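Local structure of twitching motility pilus retraction protein (Geobacter sulfurreducens PCA, 5ZFQ) at residues F89-L97 with R108-V118; M29-V37 with F99-F107. The protein is a hexameric ATPase motor that probably couples ATP hydrolysis to the retraction of type IV pili, the basis of twitching motility. All blocks are in the same frame, centred on the assembly; numbering follows the deposited sequence.

Contact 1 of 2, residues F89-L97 with R108-V118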
loop_
_atom_site.group_PDB
_atom_site.type_symbol
_atom_site.label_atom_id
_atom_site.label_comp_id
_atom_site.label_asym_id
_atom_site.label_seq_id
_atom_site.Cartn_x
_atom_site.Cartn_y
_atom_site.Cartn_z
ATOM N N PHE A 89 -30.077 1.459 -2.569
ATOM C CA PHE A 89 -30.109 1.526 -4.033
ATOM C C PHE A 89 -29.808 2.922 -4.636
ATOM O O PHE A 89 -29.119 3.040 -5.641
ATOM C CB PHE A 89 -31.474 1.040 -4.531
ATOM C CG PHE A 89 -31.649 1.152 -6.033
ATOM C CD1 PHE A 89 -30.868 0.391 -6.894
ATOM C CD2 PHE A 89 -32.585 2.039 -6.582
ATOM C CE1 PHE A 89 -31.025 0.506 -8.272
ATOM C CE2 PHE A 89 -32.744 2.150 -7.959
ATOM C CZ PHE A 89 -31.960 1.382 -8.804
ATOM N N GLU A 90 -30.339 3.975 -4.034
ATOM C CA GLU A 90 -30.149 5.317 -4.569
ATOM C C GLU A 90 -28.721 5.814 -4.380
ATOM O O GLU A 90 -28.251 6.658 -5.145
ATOM C CB GLU A 90 -31.153 6.295 -3.941
ATOM C CG GLU A 90 -32.516 6.202 -4.614
ATOM C CD GLU A 90 -33.613 6.994 -3.934
ATOM O OE1 GLU A 90 -33.418 7.439 -2.780
ATOM O OE2 GLU A 90 -34.688 7.158 -4.571
ATOM N N GLU A 91 -28.029 5.284 -3.378
ATOM C CA GLU A 91 -26.626 5.604 -3.181
ATOM C C GLU A 91 -25.737 4.785 -4.134
ATOM O O GLU A 91 -24.702 5.271 -4.606
ATOM C CB GLU A 91 -26.240 5.358 -1.718
ATOM C CG GLU A 91 -24.730 5.409 -1.410
ATOM C CD GLU A 91 -24.022 4.045 -1.588
ATOM O OE1 GLU A 91 -24.708 2.988 -1.522
ATOM O OE2 GLU A 91 -22.781 4.035 -1.796
ATOM N N ALA A 92 -26.165 3.558 -4.426
ATOM C CA ALA A 92 -25.318 2.566 -5.076
ATOM C C ALA A 92 -25.601 2.340 -6.563
ATOM O O ALA A 92 -24.714 1.897 -7.307
ATOM C CB ALA A 92 -25.442 1.243 -4.346
ATOM N N ASN A 93 -26.839 2.626 -6.971
ATOM C CA ASN A 93 -27.383 2.269 -8.289
ATOM C C ASN A 93 -27.345 0.760 -8.542
ATOM O O ASN A 93 -27.373 0.287 -9.679
ATOM C CB ASN A 93 -26.666 3.034 -9.396
ATOM C CG ASN A 93 -27.209 4.430 -9.561
ATOM O OD1 ASN A 93 -27.835 4.984 -8.645
ATOM N ND2 ASN A 93 -27.003 5.003 -10.733
ATOM N N GLU A 94 -27.320 0.019 -7.444
ATOM C CA GLU A 94 -27.316 -1.432 -7.461
ATOM C C GLU A 94 -27.926 -1.947 -6.164
ATOM O O GLU A 94 -27.547 -1.511 -5.067
ATOM C CB GLU A 94 -25.887 -1.980 -7.664
ATOM C CG GLU A 94 -25.528 -2.268 -9.134
ATOM C CD GLU A 94 -24.592 -1.256 -9.749
ATOM O OE1 GLU A 94 -24.008 -0.384 -9.046
ATOM O OE2 GLU A 94 -24.446 -1.332 -10.977
ATOM N N LEU A 95 -28.894 -2.850 -6.299
ATOM C CA LEU A 95 -29.496 -3.520 -5.153
ATOM C C LEU A 95 -29.883 -4.940 -5.530
ATOM O O LEU A 95 -30.492 -5.172 -6.580
ATOM C CB LEU A 95 -30.724 -2.764 -4.655
ATOM C CG LEU A 95 -31.371 -3.311 -3.389
ATOM C CD1 LEU A 95 -30.550 -2.905 -2.153
ATOM C CD2 LEU A 95 -32.784 -2.821 -3.297
ATOM N N ASP A 96 -29.548 -5.897 -4.676
ATOM C CA ASP A 96 -29.918 -7.281 -4.939
ATOM C C ASP A 96 -30.492 -7.873 -3.671
ATOM O O ASP A 96 -29.857 -7.808 -2.628
ATOM C CB ASP A 96 -28.699 -8.079 -5.428
ATOM C CG ASP A 96 -29.053 -9.483 -5.882
ATOM O OD1 ASP A 96 -29.490 -9.652 -7.050
ATOM O OD2 ASP A 96 -28.886 -10.421 -5.061
ATOM N N LEU A 97 -31.688 -8.446 -3.741
ATOM C CA LEU A 97 -32.318 -8.960 -2.520
ATOM C C LEU A 97 -33.164 -10.225 -2.738
ATOM O O LEU A 97 -33.348 -10.689 -3.878
ATOM C CB LEU A 97 -33.206 -7.878 -1.885
ATOM C CG LEU A 97 -34.569 -7.674 -2.573
ATOM C CD1 LEU A 97 -35.535 -7.031 -1.628
ATOM C CD2 LEU A 97 -34.470 -6.872 -3.894
ATOM N N ARG A 108 -35.995 -13.796 -5.831
ATOM C CA ARG A 108 -34.832 -12.911 -5.814
ATOM C C ARG A 108 -35.140 -11.734 -6.736
ATOM O O ARG A 108 -35.769 -11.903 -7.787
ATOM C CB ARG A 108 -33.565 -13.635 -6.259
ATOM C CG ARG A 108 -33.092 -14.650 -5.293
ATOM C CD ARG A 108 -31.607 -14.669 -5.318
ATOM N NE ARG A 108 -30.992 -13.383 -4.972
ATOM C CZ ARG A 108 -30.659 -13.029 -3.731
ATOM N NH1 ARG A 108 -30.905 -13.856 -2.710
ATOM N NH2 ARG A 108 -30.090 -11.839 -3.506
ATOM N N GLY A 109 -34.729 -10.544 -6.333
ATOM C CA GLY A 109 -34.935 -9.366 -7.148
ATOM C C GLY A 109 -33.615 -8.676 -7.396
ATOM O O GLY A 109 -32.717 -8.691 -6.529
ATOM N N ASN A 110 -33.458 -8.096 -8.581
ATOM C CA ASN A 110 -32.309 -7.245 -8.815
ATOM C C ASN A 110 -32.696 -5.952 -9.499
ATOM O O ASN A 110 -33.332 -5.958 -10.556
ATOM C CB ASN A 110 -31.251 -7.969 -9.632
ATOM C CG ASN A 110 -29.987 -7.152 -9.768
ATOM O OD1 ASN A 110 -29.823 -6.423 -10.741
ATOM N ND2 ASN A 110 -29.110 -7.233 -8.775
ATOM N N VAL A 111 -32.294 -4.847 -8.888
ATOM C CA VAL A 111 -32.697 -3.520 -9.321
ATOM C C VAL A 111 -31.472 -2.764 -9.732
ATOM O O VAL A 111 -30.505 -2.720 -8.974
ATOM C CB VAL A 111 -33.412 -2.735 -8.198
ATOM C CG1 VAL A 111 -33.971 -1.426 -8.737
ATOM C CG2 VAL A 111 -34.506 -3.574 -7.587
ATOM N N PHE A 112 -31.490 -2.171 -10.921
ATOM C CA PHE A 112 -30.319 -1.442 -11.405
ATOM C C PHE A 112 -30.767 -0.227 -12.203
ATOM O O PHE A 112 -31.966 -0.041 -12.430
ATOM C CB PHE A 112 -29.386 -2.354 -12.247
ATOM C CG PHE A 112 -30.053 -3.014 -13.452
ATOM C CD1 PHE A 112 -30.841 -4.159 -13.298
ATOM C CD2 PHE A 112 -29.837 -2.528 -14.743
ATOM C CE1 PHE A 112 -31.434 -4.779 -14.411
ATOM C CE2 PHE A 112 -30.429 -3.139 -15.866
ATOM C CZ PHE A 112 -31.219 -4.263 -15.703
ATOM N N ILE A 113 -29.796 0.602 -12.601
ATOM C CA ILE A 113 -30.067 1.746 -13.456
ATOM C C ILE A 113 -29.558 1.470 -14.862
ATOM O O ILE A 113 -28.386 1.102 -15.073
ATOM C CB ILE A 113 -29.423 3.062 -12.920
ATOM C CG1 ILE A 113 -29.992 3.441 -11.548
ATOM C CG2 ILE A 113 -29.689 4.203 -13.882
ATOM C CD1 ILE A 113 -31.500 3.626 -11.537
ATOM N N GLN A 114 -30.437 1.635 -15.841
ATOM C CA GLN A 114 -29.964 1.608 -17.221
ATOM C C GLN A 114 -30.541 2.809 -17.954
ATOM O O GLN A 114 -31.733 3.089 -17.868
ATOM C CB GLN A 114 -30.314 0.277 -17.907
ATOM C CG GLN A 114 -31.774 0.064 -18.251
ATOM C CD GLN A 114 -32.100 0.538 -19.663
ATOM O OE1 GLN A 114 -31.299 0.362 -20.602
ATOM N NE2 GLN A 114 -33.277 1.159 -19.822
ATOM N N ARG A 115 -29.654 3.529 -18.634
ATOM C CA ARG A 115 -30.009 4.727 -19.387
ATOM C C ARG A 115 -30.907 5.700 -18.583
ATOM O O ARG A 115 -31.914 6.221 -19.091
ATOM C CB ARG A 115 -30.661 4.317 -20.711
ATOM C CG ARG A 115 -29.626 3.913 -21.760
ATOM C CD ARG A 115 -30.263 3.432 -23.049
ATOM N NE ARG A 115 -30.877 2.103 -22.918
ATOM C CZ ARG A 115 -31.432 1.426 -23.934
ATOM N NH1 ARG A 115 -31.450 1.954 -25.165
ATOM N NH2 ARG A 115 -31.967 0.223 -23.729
ATOM N N GLY A 116 -30.537 5.915 -17.320
ATOM C CA GLY A 116 -31.233 6.855 -16.459
ATOM C C GLY A 116 -32.501 6.325 -15.810
ATOM O O GLY A 116 -33.163 7.048 -15.053
ATOM N N ALA A 117 -32.843 5.073 -16.111
ATOM C CA ALA A 117 -34.076 4.471 -15.627
ATOM C C ALA A 117 -33.833 3.257 -14.736
ATOM O O ALA A 117 -32.845 2.539 -14.872
ATOM C CB ALA A 117 -34.962 4.073 -16.800
ATOM N N VAL A 118 -34.772 3.032 -13.834
ATOM C CA VAL A 118 -34.800 1.844 -13.016
ATOM C C VAL A 118 -35.125 0.641 -13.887
ATOM O O VAL A 118 -35.904 0.737 -14.828
ATOM C CB VAL A 118 -35.828 1.995 -11.873
ATOM C CG1 VAL A 118 -36.041 0.685 -11.148
ATOM C CG2 VAL A 118 -35.341 3.046 -10.911
HETATM O O HOH W 1 -30.966 -11.645 -7.298
#
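Asp-96 meets Arg-108 and Asn-110 on one face of an antiparallel strand pair, while Phe-89 presses against Val-111 on the other side. The carboxylate divides its oxygens: OD2 forms a salt bridge with NH2 of Arg-108, the two planes only 21° apart, and OD1 takes ND2 of Asn-110 on its anti lone pair at 3.0 Å. A water links Asp-96 OD1 to Arg-108 NE. Bends at chi2 and chi3 carry the guanidinium across to the partner strand, where the carbonyl oxygen of Leu-97 lies over one of its faces. Behind these side chains, paired backbone bonds join Leu-95 to Val-111 and Leu-97 to Gly-109; Val-111 N to Leu-95 O is almost straight, 177° at 2.9 Å.

The Phe-89 ring, its CG anti to the backbone N (chi1 176°), receives Val-111 CG1 over one face, a CH-pi contact 3.7 Å from the centroid. Ile-113 CD1 reaches Phe-89 CZ at 3.6 Å, and Ile-113 CG1 also packs against the Asn-93 amide.

Further out, Arg-108 NH1 bridges to Glu-203, whereas Asp-96 OD2 and Glu-94 OE2 pair with Arg-220 and Arg-202 of a second subunit. The acidic groups of this hairpin thus face a basic neighbour, and Asp-96, held between two arginines, probably stays ionised and ties hairpin geometry to the subunit interface.

Contact 2 of 2, residues M29-V37 with F99-F107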
loop_
_atom_site.group_PDB
_atom_site.type_symbol
_atom_site.label_atom_id
_atom_site.label_comp_id
_atom_site.label_asym_id
_atom_site.label_seq_id
_atom_site.Cartn_x
_atom_site.Cartn_y
_atom_site.Cartn_z
ATOM N N MET A 29 -46.847 -5.294 -8.904
ATOM C CA MET A 29 -45.890 -6.409 -8.909
ATOM C C MET A 29 -46.539 -7.723 -8.446
ATOM O O MET A 29 -46.169 -8.808 -8.912
ATOM C CB MET A 29 -44.663 -6.094 -8.034
ATOM C CG MET A 29 -43.652 -5.156 -8.677
ATOM S SD MET A 29 -42.897 -5.801 -10.212
ATOM C CE MET A 29 -41.720 -6.996 -9.583
ATOM N N HIS A 30 -47.499 -7.626 -7.534
ATOM C CA HIS A 30 -48.195 -8.813 -7.071
ATOM C C HIS A 30 -48.842 -9.518 -8.258
ATOM O O HIS A 30 -48.584 -10.696 -8.494
ATOM C CB HIS A 30 -49.235 -8.450 -6.012
ATOM C CG HIS A 30 -49.849 -9.634 -5.346
ATOM N ND1 HIS A 30 -50.789 -10.430 -5.964
ATOM C CD2 HIS A 30 -49.647 -10.171 -4.120
ATOM C CE1 HIS A 30 -51.154 -11.398 -5.139
ATOM N NE2 HIS A 30 -50.468 -11.267 -4.015
ATOM N N GLN A 31 -49.665 -8.781 -9.006
ATOM C CA GLN A 31 -50.207 -9.242 -10.288
ATOM C C GLN A 31 -49.133 -9.794 -11.212
ATOM O O GLN A 31 -49.294 -10.870 -11.787
ATOM C CB GLN A 31 -50.919 -8.108 -11.009
ATOM C CG GLN A 31 -52.195 -7.695 -10.371
ATOM C CD GLN A 31 -52.801 -6.492 -11.070
ATOM O OE1 GLN A 31 -52.402 -5.348 -10.820
ATOM N NE2 GLN A 31 -53.772 -6.738 -11.950
ATOM N N LEU A 32 -48.043 -9.052 -11.359
ATOM C CA LEU A 32 -47.015 -9.441 -12.316
ATOM C C LEU A 32 -46.312 -10.745 -11.917
ATOM O O LEU A 32 -46.069 -11.607 -12.758
ATOM C CB LEU A 32 -45.994 -8.303 -12.499
ATOM C CG LEU A 32 -46.496 -7.099 -13.327
ATOM C CD1 LEU A 32 -45.421 -6.029 -13.492
ATOM C CD2 LEU A 32 -47.025 -7.545 -14.693
ATOM N N LEU A 33 -46.000 -10.894 -10.636
ATOM C CA LEU A 33 -45.278 -12.074 -10.172
ATOM C C LEU A 33 -46.223 -13.257 -10.138
ATOM O O LEU A 33 -45.828 -14.392 -10.423
ATOM C CB LEU A 33 -44.662 -11.830 -8.792
ATOM C CG LEU A 33 -43.587 -10.733 -8.725
ATOM C CD1 LEU A 33 -43.440 -10.207 -7.296
ATOM C CD2 LEU A 33 -42.265 -11.276 -9.248
ATOM N N THR A 34 -47.478 -12.982 -9.781
ATOM C CA THR A 34 -48.493 -14.016 -9.764
ATOM C C THR A 34 -48.574 -14.568 -11.171
ATOM O O THR A 34 -48.502 -15.772 -11.383
ATOM C CB THR A 34 -49.851 -13.484 -9.294
ATOM O OG1 THR A 34 -49.775 -13.161 -7.899
ATOM C CG2 THR A 34 -50.928 -14.535 -9.492
ATOM N N GLU A 35 -48.673 -13.665 -12.132
ATOM C CA GLU A 35 -48.663 -14.037 -13.539
ATOM C C GLU A 35 -47.436 -14.889 -13.898
ATOM O O GLU A 35 -47.572 -15.949 -14.524
ATOM C CB GLU A 35 -48.709 -12.782 -14.408
ATOM C CG GLU A 35 -48.458 -13.050 -15.866
ATOM C CD GLU A 35 -49.714 -13.410 -16.632
ATOM O OE1 GLU A 35 -50.469 -14.297 -16.159
ATOM O OE2 GLU A 35 -49.929 -12.818 -17.720
ATOM N N LEU A 36 -46.254 -14.424 -13.483
ATOM C CA LEU A 36 -45.001 -15.143 -13.681
ATOM C C LEU A 36 -45.078 -16.587 -13.196
ATOM O O LEU A 36 -44.778 -17.524 -13.947
ATOM C CB LEU A 36 -43.861 -14.423 -12.963
ATOM C CG LEU A 36 -42.492 -15.131 -12.934
ATOM C CD1 LEU A 36 -41.792 -15.272 -14.328
ATOM C CD2 LEU A 36 -41.564 -14.451 -11.926
ATOM N N VAL A 37 -45.486 -16.763 -11.943
ATOM C CA VAL A 37 -45.500 -18.087 -11.331
ATOM C C VAL A 37 -46.540 -18.983 -11.998
ATOM O O VAL A 37 -46.217 -20.105 -12.387
ATOM C CB VAL A 37 -45.775 -18.023 -9.805
ATOM C CG1 VAL A 37 -45.878 -19.425 -9.229
ATOM C CG2 VAL A 37 -44.677 -17.250 -9.084
ATOM N N PHE A 99 -37.143 -11.779 -1.321
ATOM C CA PHE A 99 -38.387 -11.445 -0.647
ATOM C C PHE A 99 -39.428 -12.522 -0.927
ATOM O O PHE A 99 -39.226 -13.377 -1.809
ATOM C CB PHE A 99 -38.901 -10.066 -1.086
ATOM C CG PHE A 99 -39.181 -9.949 -2.568
ATOM C CD1 PHE A 99 -38.163 -9.679 -3.465
ATOM C CD2 PHE A 99 -40.470 -10.086 -3.054
ATOM C CE1 PHE A 99 -38.427 -9.553 -4.826
ATOM C CE2 PHE A 99 -40.732 -9.974 -4.412
ATOM C CZ PHE A 99 -39.714 -9.701 -5.299
ATOM N N GLY A 100 -40.526 -12.477 -0.170
ATOM C CA GLY A 100 -41.646 -13.377 -0.375
ATOM C C GLY A 100 -42.987 -12.674 -0.526
ATOM O O GLY A 100 -43.254 -11.651 0.106
ATOM N N ILE A 101 -43.821 -13.220 -1.400
ATOM C CA ILE A 101 -45.222 -12.860 -1.481
ATOM C C ILE A 101 -45.942 -14.003 -0.795
ATOM O O ILE A 101 -45.842 -15.140 -1.246
ATOM C CB ILE A 101 -45.731 -12.724 -2.943
ATOM C CG1 ILE A 101 -44.868 -11.765 -3.782
ATOM C CG2 ILE A 101 -47.182 -12.289 -2.977
ATOM C CD1 ILE A 101 -44.549 -10.442 -3.127
ATOM N N LYS A 102 -46.630 -13.722 0.308
ATOM C CA LYS A 102 -47.376 -14.751 1.043
ATOM C C LYS A 102 -48.390 -15.442 0.118
ATOM O O LYS A 102 -49.122 -14.780 -0.626
ATOM C CB LYS A 102 -48.079 -14.133 2.268
ATOM C CG LYS A 102 -49.540 -14.554 2.483
ATOM C CD LYS A 102 -50.383 -13.450 3.137
ATOM C CE LYS A 102 -51.874 -13.802 3.146
ATOM N NZ LYS A 102 -52.719 -12.736 3.779
ATOM N N GLY A 103 -48.406 -16.772 0.143
ATOM C CA GLY A 103 -49.325 -17.533 -0.686
ATOM C C GLY A 103 -48.868 -17.753 -2.116
ATOM O O GLY A 103 -49.517 -18.461 -2.876
ATOM N N LEU A 104 -47.746 -17.151 -2.495
ATOM C CA LEU A 104 -47.245 -17.295 -3.852
ATOM C C LEU A 104 -45.849 -17.924 -3.869
ATOM O O LEU A 104 -45.709 -19.128 -4.074
ATOM C CB LEU A 104 -47.234 -15.936 -4.550
ATOM C CG LEU A 104 -46.877 -15.887 -6.041
ATOM C CD1 LEU A 104 -47.795 -16.775 -6.882
ATOM C CD2 LEU A 104 -46.925 -14.450 -6.530
ATOM N N SER A 105 -44.812 -17.122 -3.643
ATOM C CA SER A 105 -43.455 -17.653 -3.716
ATOM C C SER A 105 -42.420 -16.739 -3.086
ATOM O O SER A 105 -42.703 -15.583 -2.784
ATOM C CB SER A 105 -43.059 -17.926 -5.178
ATOM O OG SER A 105 -41.811 -18.614 -5.245
ATOM N N ARG A 106 -41.221 -17.283 -2.888
ATOM C CA ARG A 106 -40.043 -16.496 -2.555
ATOM C C ARG A 106 -39.403 -16.059 -3.873
ATOM O O ARG A 106 -39.389 -16.823 -4.847
ATOM C CB ARG A 106 -39.064 -17.315 -1.708
ATOM C CG ARG A 106 -39.291 -17.301 -0.189
ATOM C CD ARG A 106 -38.990 -15.929 0.441
ATOM N NE ARG A 106 -38.141 -16.089 1.632
ATOM C CZ ARG A 106 -37.275 -15.184 2.110
ATOM N NH1 ARG A 106 -37.133 -13.993 1.527
ATOM N NH2 ARG A 106 -36.550 -15.476 3.193
ATOM N N PHE A 107 -38.900 -14.827 -3.925
ATOM C CA PHE A 107 -38.240 -14.353 -5.137
ATOM C C PHE A 107 -36.867 -13.799 -4.832
ATOM O O PHE A 107 -36.593 -13.397 -3.714
ATOM C CB PHE A 107 -39.091 -13.288 -5.832
ATOM C CG PHE A 107 -40.469 -13.766 -6.212
ATOM C CD1 PHE A 107 -41.513 -13.731 -5.292
ATOM C CD2 PHE A 107 -40.718 -14.267 -7.474
ATOM C CE1 PHE A 107 -42.786 -14.176 -5.638
ATOM C CE2 PHE A 107 -41.990 -14.713 -7.817
ATOM C CZ PHE A 107 -43.026 -14.662 -6.898
#
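Helix 29-37 runs nearly perpendicular to strand 99-101, at 86° with 10.7 Å between the axes, and lies similarly across strand 105-107, so that successive helical turns meet the end of the hairpin. Leu-33 stands at the middle and sends its two methyl branches to different partners. CD2 sits over one face of the Phe-107 ring, 4.0 Å from its centroid in a CH-pi contact, displaced toward the rim. CD1 instead comes to the edge of the Phe-99 ring, in its plane and 4.0 Å from CE2, and also touches Ile-101 CG1.

One turn on, Val-37 reaches Leu-104 tip to tip, CB to CD1 at 3.8 Å, and its CG2 lies at the edge of the Phe-107 ring. Leu-104 has its CG opposite the backbone N (chi1 -174°), extending the side chain to the helix: while CD1 meets Val-37, CD2 packs against Thr-34 OG1. That hydroxyl is turned to its own helix and donates to the carbonyl oxygen of His-30 at 2.8 Å, from above the carbonyl plane; the same oxygen accepts Thr-34 N. His-30 closes the outer margin of the contact, its CD2 3.4 Å from Ile-101 CG2.

Leu-33 and Leu-36 also pack on Leu-44 of strand 43-46, and Phe-99 on Phe-122 of strand 117-125. Leu-104 and Ser-105 both oppose Ile-101 in a classic beta bulge, and the whole forms a helix packed across an antiparallel sheet, as in the N-terminal domain of PilT-family ATPases.

Contacts 1 and 2 use successive lengths of one hairpin, strands 94-101 and 105-114, with centres 20 Å apart. They meet where Phe-99 CE1 of contact 2 packs 4.1 Å from Gly-109 N of contact 1. Residues 99-107 form the hairpin's turn end, set against helix 29-37 of the same chain; 89-97 with 108-118 form its opposite end, which another subunit touches, whereas no other chain touches the segments of contact 2. The hairpin therefore spans from its own domain's hydrophobic core to the subunit interface. A probable P-loop, containing Lys-162, follows strand 150-155 of the separate mixed sheet, and neither contact includes it.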